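Local coordinates for putative uncharacterized protein (Mycobacterium avium, PDB 2Z6V) that is of unknown function but probably transfers a sulfuryl group to an acceptor molecule, as other members of the sulfotransferase family do, at residues 147-152 with 239-244; 272-277 with 381-386. One frame throughout, in Å; residues are numbered along the deposited sequence.

Contact 1: 147-152 with 239-244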
loop_
_atom_site.group_PDB
_atom_site.type_symbol
_atom_site.label_atom_id
_atom_site.label_comp_id
_atom_site.label_asym_id
_atom_site.label_seq_id
_atom_site.Cartn_x
_atom_site.Cartn_y
_atom_site.Cartn_z
ATOM N N ALA A 147 -16.912 11.870 -2.413
ATOM C CA ALA A 147 -17.882 11.775 -3.496
ATOM C C ALA A 147 -18.944 10.720 -3.248
ATOM O O ALA A 147 -18.772 9.815 -2.429
ATOM C CB ALA A 147 -17.167 11.476 -4.815
ATOM N N SER A 148 -20.049 10.845 -3.971
ATOM C CA SER A 148 -21.144 9.895 -3.878
ATOM C C SER A 148 -20.734 8.588 -4.568
ATOM O O SER A 148 -19.788 8.556 -5.371
ATOM C CB SER A 148 -22.379 10.463 -4.571
ATOM O OG SER A 148 -22.118 10.644 -5.947
ATOM N N THR A 149 -21.454 7.516 -4.256
ATOM C CA THR A 149 -21.195 6.208 -4.846
ATOM C C THR A 149 -21.240 6.278 -6.378
ATOM O O THR A 149 -20.321 5.818 -7.061
ATOM C CB THR A 149 -22.242 5.176 -4.363
ATOM O OG1 THR A 149 -22.267 5.167 -2.931
ATOM C CG2 THR A 149 -21.899 3.781 -4.858
ATOM N N GLU A 150 -22.305 6.871 -6.910
ATOM C CA GLU A 150 -22.483 6.986 -8.355
ATOM C C GLU A 150 -21.336 7.675 -9.101
ATOM O O GLU A 150 -21.154 7.450 -10.298
ATOM C CB GLU A 150 -23.780 7.738 -8.676
ATOM C CG GLU A 150 -25.050 7.122 -8.118
ATOM C CD GLU A 150 -25.177 7.246 -6.598
ATOM O OE1 GLU A 150 -25.003 8.365 -6.060
ATOM O OE2 GLU A 150 -25.471 6.220 -5.943
ATOM N N THR A 151 -20.568 8.511 -8.404
ATOM C CA THR A 151 -19.485 9.244 -9.046
ATOM C C THR A 151 -18.058 8.865 -8.615
ATOM O O THR A 151 -17.102 9.580 -8.911
ATOM C CB THR A 151 -19.688 10.769 -8.842
ATOM O OG1 THR A 151 -19.655 11.078 -7.443
ATOM C CG2 THR A 151 -21.038 11.213 -9.407
ATOM N N LEU A 152 -17.900 7.737 -7.936
ATOM C CA LEU A 152 -16.573 7.330 -7.493
ATOM C C LEU A 152 -15.580 7.229 -8.649
ATOM O O LEU A 152 -14.366 7.319 -8.446
ATOM C CB LEU A 152 -16.643 5.997 -6.748
ATOM C CG LEU A 152 -17.413 6.028 -5.424
ATOM C CD1 LEU A 152 -17.397 4.638 -4.807
ATOM C CD2 LEU A 152 -16.790 7.048 -4.470
ATOM N N SER A 239 -19.230 8.160 4.406
ATOM C CA SER A 239 -20.310 9.109 4.611
ATOM C C SER A 239 -21.076 9.487 3.353
ATOM O O SER A 239 -22.259 9.799 3.434
ATOM C CB SER A 239 -19.802 10.372 5.339
ATOM O OG SER A 239 -19.108 11.257 4.480
ATOM N N THR A 240 -20.427 9.457 2.193
ATOM C CA THR A 240 -21.137 9.788 0.959
ATOM C C THR A 240 -21.245 8.595 0.015
ATOM O O THR A 240 -22.056 8.602 -0.906
ATOM C CB THR A 240 -20.471 10.970 0.208
ATOM O OG1 THR A 240 -19.059 10.744 0.102
ATOM C CG2 THR A 240 -20.733 12.284 0.940
ATOM N N ALA A 241 -20.429 7.574 0.260
ATOM C CA ALA A 241 -20.410 6.364 -0.555
ATOM C C ALA A 241 -20.275 5.144 0.359
ATOM O O ALA A 241 -19.206 4.538 0.457
ATOM C CB ALA A 241 -19.246 6.422 -1.530
ATOM N N PRO A 242 -21.374 4.764 1.028
ATOM C CA PRO A 242 -21.436 3.628 1.957
ATOM C C PRO A 242 -21.236 2.241 1.346
ATOM O O PRO A 242 -21.484 2.026 0.154
ATOM C CB PRO A 242 -22.816 3.788 2.598
ATOM C CG PRO A 242 -23.628 4.350 1.472
ATOM C CD PRO A 242 -22.700 5.391 0.879
ATOM N N GLY A 243 -20.788 1.311 2.189
ATOM C CA GLY A 243 -20.558 -0.055 1.763
ATOM C C GLY A 243 -19.621 -0.813 2.691
ATOM O O GLY A 243 -19.146 -0.283 3.702
ATOM N N SER A 244 -19.358 -2.068 2.358
ATOM C CA SER A 244 -18.448 -2.882 3.154
ATOM C C SER A 244 -17.071 -2.703 2.519
ATOM O O SER A 244 -16.901 -2.903 1.313
ATOM C CB SER A 244 -18.872 -4.353 3.106
ATOM O OG SER A 244 -17.967 -5.165 3.836
HETATM O O HOH W 1 -23.623 3.327 -1.630
#
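Ser-148 and Thr-149 run alongside Thr-240 and Ala-241 in the same direction, with the CA atoms of Ser-148 and Thr-240 4.8 Å apart and those of Thr-149 and Ala-241 4.4 Å apart. One direct hydrogen bond joins them, from Thr-240 OG1 to Ala-147 O at 2.7 Å. OG1 sits between the backbone N and the carbonyl carbon of its own residue (chi1 49°), and this turns it toward Ala-147. It meets the carbonyl oxygen from well above the carbonyl plane, 65° out of it. A weaker CH···O contact lies beside this bond: Ser-148 CA approaches Thr-240 O at 3.4 Å.

Ala-241 is the buried centre. Its CB lies near Ala-147 O and Thr-149 OG1, and the CD2 branch of Leu-152 reaches it at 3.9 Å. Thr-149 OG1 also lies beside CD of the Pro-242 ring. One water extends the join: it is 2.6 Å from Thr-149 OG1 and donates to Pro-242 O at 3.1 Å. On the 147-152 side, the segment is tied by its own hydroxyl pair, Ser-148 OG and Thr-151 OG1 at 2.9 Å. Thr-151 N also bonds to Ser-148 O, closing a tight turn.

The contact joins two connections of the alpha/beta fold. Segment 147-152 lies between strand 132-134 and helix 156-166. Segment 239-244 leads from helix 224-238 into strand 244-248. Those two strands are parallel neighbours, and 132-134 is outermost in the sheet. Ser-244 pairs by backbone bonds with Ala-131 and Arg-133. Arg-133 also donates to Pro-242 O and packs against Thr-149 and Leu-152, so the edge strand touches both loops.

Contact 2: 272-277 with 381-386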
loop_
_atom_site.group_PDB
_atom_site.type_symbol
_atom_site.label_atom_id
_atom_site.label_comp_id
_atom_site.label_asym_id
_atom_site.label_seq_id
_atom_site.Cartn_x
_atom_site.Cartn_y
_atom_site.Cartn_z
ATOM N N HIS A 272 -0.472 -15.319 -0.574
ATOM C CA HIS A 272 0.766 -16.092 -0.627
ATOM C C HIS A 272 1.385 -16.228 -2.011
ATOM O O HIS A 272 0.705 -16.137 -3.036
ATOM C CB HIS A 272 0.529 -17.501 -0.074
ATOM C CG HIS A 272 0.015 -17.523 1.330
ATOM N ND1 HIS A 272 0.797 -17.179 2.412
ATOM C CD2 HIS A 272 -1.210 -17.817 1.826
ATOM C CE1 HIS A 272 0.075 -17.262 3.515
ATOM N NE2 HIS A 272 -1.146 -17.644 3.187
ATOM N N ARG A 273 2.690 -16.468 -2.017
ATOM C CA ARG A 273 3.445 -16.661 -3.244
ATOM C C ARG A 273 4.860 -17.079 -2.876
ATOM O O ARG A 273 5.303 -16.862 -1.744
ATOM C CB ARG A 273 3.492 -15.372 -4.073
ATOM C CG ARG A 273 4.254 -15.539 -5.382
ATOM C CD ARG A 273 4.115 -14.342 -6.310
ATOM N NE ARG A 273 4.772 -14.587 -7.591
ATOM C CZ ARG A 273 4.804 -13.725 -8.605
ATOM N NH1 ARG A 273 4.213 -12.539 -8.500
ATOM N NH2 ARG A 273 5.424 -14.051 -9.732
ATOM N N ASP A 274 5.547 -17.700 -3.833
ATOM C CA ASP A 274 6.931 -18.136 -3.668
ATOM C C ASP A 274 7.683 -16.993 -2.975
ATOM O O ASP A 274 7.835 -15.913 -3.541
ATOM C CB ASP A 274 7.529 -18.396 -5.054
ATOM C CG ASP A 274 8.924 -18.971 -4.997
ATOM O OD1 ASP A 274 9.726 -18.527 -4.143
ATOM O OD2 ASP A 274 9.214 -19.862 -5.829
ATOM N N PRO A 275 8.158 -17.214 -1.739
ATOM C CA PRO A 275 8.887 -16.178 -0.989
ATOM C C PRO A 275 10.224 -15.747 -1.594
ATOM O O PRO A 275 10.620 -14.586 -1.469
ATOM C CB PRO A 275 9.057 -16.807 0.390
ATOM C CG PRO A 275 9.186 -18.270 0.060
ATOM C CD PRO A 275 8.094 -18.471 -0.971
ATOM N N TYR A 276 10.922 -16.683 -2.235
ATOM C CA TYR A 276 12.210 -16.382 -2.853
ATOM C C TYR A 276 11.970 -15.448 -4.038
ATOM O O TYR A 276 12.697 -14.470 -4.235
ATOM C CB TYR A 276 12.883 -17.675 -3.326
ATOM C CG TYR A 276 13.001 -18.729 -2.244
ATOM C CD1 TYR A 276 13.648 -18.452 -1.043
ATOM C CD2 TYR A 276 12.461 -20.005 -2.422
ATOM C CE1 TYR A 276 13.760 -19.417 -0.046
ATOM C CE2 TYR A 276 12.567 -20.981 -1.429
ATOM C CZ TYR A 276 13.220 -20.678 -0.248
ATOM O OH TYR A 276 13.359 -21.632 0.731
ATOM N N LYS A 277 10.933 -15.753 -4.814
ATOM C CA LYS A 277 10.574 -14.953 -5.973
ATOM C C LYS A 277 10.191 -13.549 -5.502
ATOM O O LYS A 277 10.740 -12.546 -5.965
ATOM C CB LYS A 277 9.390 -15.601 -6.687
ATOM C CG LYS A 277 9.366 -15.438 -8.200
ATOM C CD LYS A 277 9.201 -13.999 -8.638
ATOM C CE LYS A 277 9.085 -13.905 -10.158
ATOM N NZ LYS A 277 8.912 -12.497 -10.624
ATOM N N ASN A 381 10.869 -19.807 -13.538
ATOM C CA ASN A 381 12.093 -19.227 -14.070
ATOM C C ASN A 381 13.070 -19.103 -12.912
ATOM O O ASN A 381 12.682 -19.236 -11.753
ATOM C CB ASN A 381 11.823 -17.841 -14.657
ATOM C CG ASN A 381 10.594 -17.812 -15.541
ATOM O OD1 ASN A 381 9.466 -17.742 -15.055
ATOM N ND2 ASN A 381 10.807 -17.878 -16.849
ATOM N N ALA A 382 14.338 -18.858 -13.217
ATOM C CA ALA A 382 15.332 -18.712 -12.164
ATOM C C ALA A 382 15.073 -17.383 -11.468
ATOM O O ALA A 382 14.986 -16.344 -12.121
ATOM C CB ALA A 382 16.734 -18.737 -12.756
ATOM N N TYR A 383 14.930 -17.414 -10.147
ATOM C CA TYR A 383 14.678 -16.189 -9.398
ATOM C C TYR A 383 15.897 -15.304 -9.539
ATOM O O TYR A 383 15.835 -14.155 -9.980
ATOM C CB TYR A 383 14.521 -16.458 -7.901
ATOM C CG TYR A 383 13.810 -17.721 -7.489
ATOM C CD1 TYR A 383 14.522 -18.796 -6.959
ATOM C CD2 TYR A 383 12.422 -17.796 -7.508
ATOM C CE1 TYR A 383 13.865 -19.904 -6.444
ATOM C CE2 TYR A 383 11.756 -18.898 -6.997
ATOM C CZ TYR A 383 12.480 -19.946 -6.462
ATOM O OH TYR A 383 11.806 -21.018 -5.927
ATOM N N ARG A 384 17.010 -15.887 -9.123
ATOM C CA ARG A 384 18.304 -15.244 -9.119
ATOM C C ARG A 384 18.314 -13.912 -8.405
ATOM O O ARG A 384 17.935 -12.863 -8.936
ATOM C CB ARG A 384 18.875 -15.164 -10.534
ATOM C CG ARG A 384 19.761 -16.385 -10.827
ATOM C CD ARG A 384 19.084 -17.700 -10.384
ATOM N NE ARG A 384 19.862 -18.485 -9.418
ATOM C CZ ARG A 384 20.031 -18.185 -8.126
ATOM N NH1 ARG A 384 19.482 -17.101 -7.598
ATOM N NH2 ARG A 384 20.751 -18.984 -7.349
ATOM N N LEU A 385 18.739 -14.015 -7.152
ATOM C CA LEU A 385 18.848 -12.902 -6.245
ATOM C C LEU A 385 20.319 -12.487 -6.278
ATOM O O LEU A 385 20.786 -11.711 -5.438
ATOM C CB LEU A 385 18.440 -13.349 -4.834
ATOM C CG LEU A 385 17.238 -14.286 -4.600
ATOM C CD1 LEU A 385 16.019 -13.801 -5.357
ATOM C CD2 LEU A 385 17.590 -15.689 -5.041
ATOM N N ASP A 386 21.042 -13.032 -7.254
ATOM C CA ASP A 386 22.462 -12.737 -7.442
ATOM C C ASP A 386 22.626 -11.244 -7.607
ATOM O O ASP A 386 23.499 -10.620 -7.005
ATOM C CB ASP A 386 22.980 -13.406 -8.711
ATOM C CG ASP A 386 22.981 -14.899 -8.614
ATOM O OD1 ASP A 386 22.615 -15.553 -9.618
ATOM O OD2 ASP A 386 23.354 -15.414 -7.538
#
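Asp-274 and Tyr-383 meet at the start of helix 275-285, where Asp-274 is the N-cap residue. The helix follows strand 267-272 of the central parallel sheet, so the contact lies at a strand-to-helix junction of the alpha/beta fold.

The hydrogen bonds centre on the Asp-274 carboxylate. With CG anti to the backbone N (chi1 -175°), it is carried to the Tyr-383 ring. Its two oxygens do different work. OD1 caps the helix: it accepts from Lys-277 N at 3.1 Å, from above the carboxylate plane, and weakly from Tyr-276 N. OD2 takes the Tyr-383 hydroxyl at 2.8 Å on its syn lone pair. It also accepts from Glu-411 N, so the C-terminal region shares this site. OD2 lies at the Tyr-383 ring edge, near its plane; carboxylate and ring planes are 73° apart. Three backbone N-H groups and a hydroxyl thus surround one carboxylate, which would probably stabilise its negative charge.

The remainder is packing. The two tyrosine rings are oblique to each other, at 59°. Lys-277 CB, 3.8 Å from Tyr-383 CD2, and CG pass the ring; only the chain end leads away. The Leu-385 CD1 methyl lies 3.6 Å from a backbone carbonyl oxygen, Tyr-276 O. A CH-pi contact covers one face of the Tyr-383 ring, where Tyr-276 CB stands 3.8 Å from the ring centroid, almost on the ring normal.

How the contacts relate
Contacts 1 and 2 lie on opposite sides of the chain's centre, with their own centres about 39 Å apart. Neither shares a segment with the other. Contact 2 is the more buried; contact 1 is only partly buried and includes a bridging water. Contact 1 joins two loops beside the edge strand 132-134. Contact 2 fastens a loop near the C-terminus to the start of a helix that follows an inner strand, 267-272. Their chemistry differs accordingly. In contact 1, threonine hydroxyls, backbone carbonyls and a few small apolar contacts do the work. In contact 2, a carboxylate and two tyrosine rings dominate.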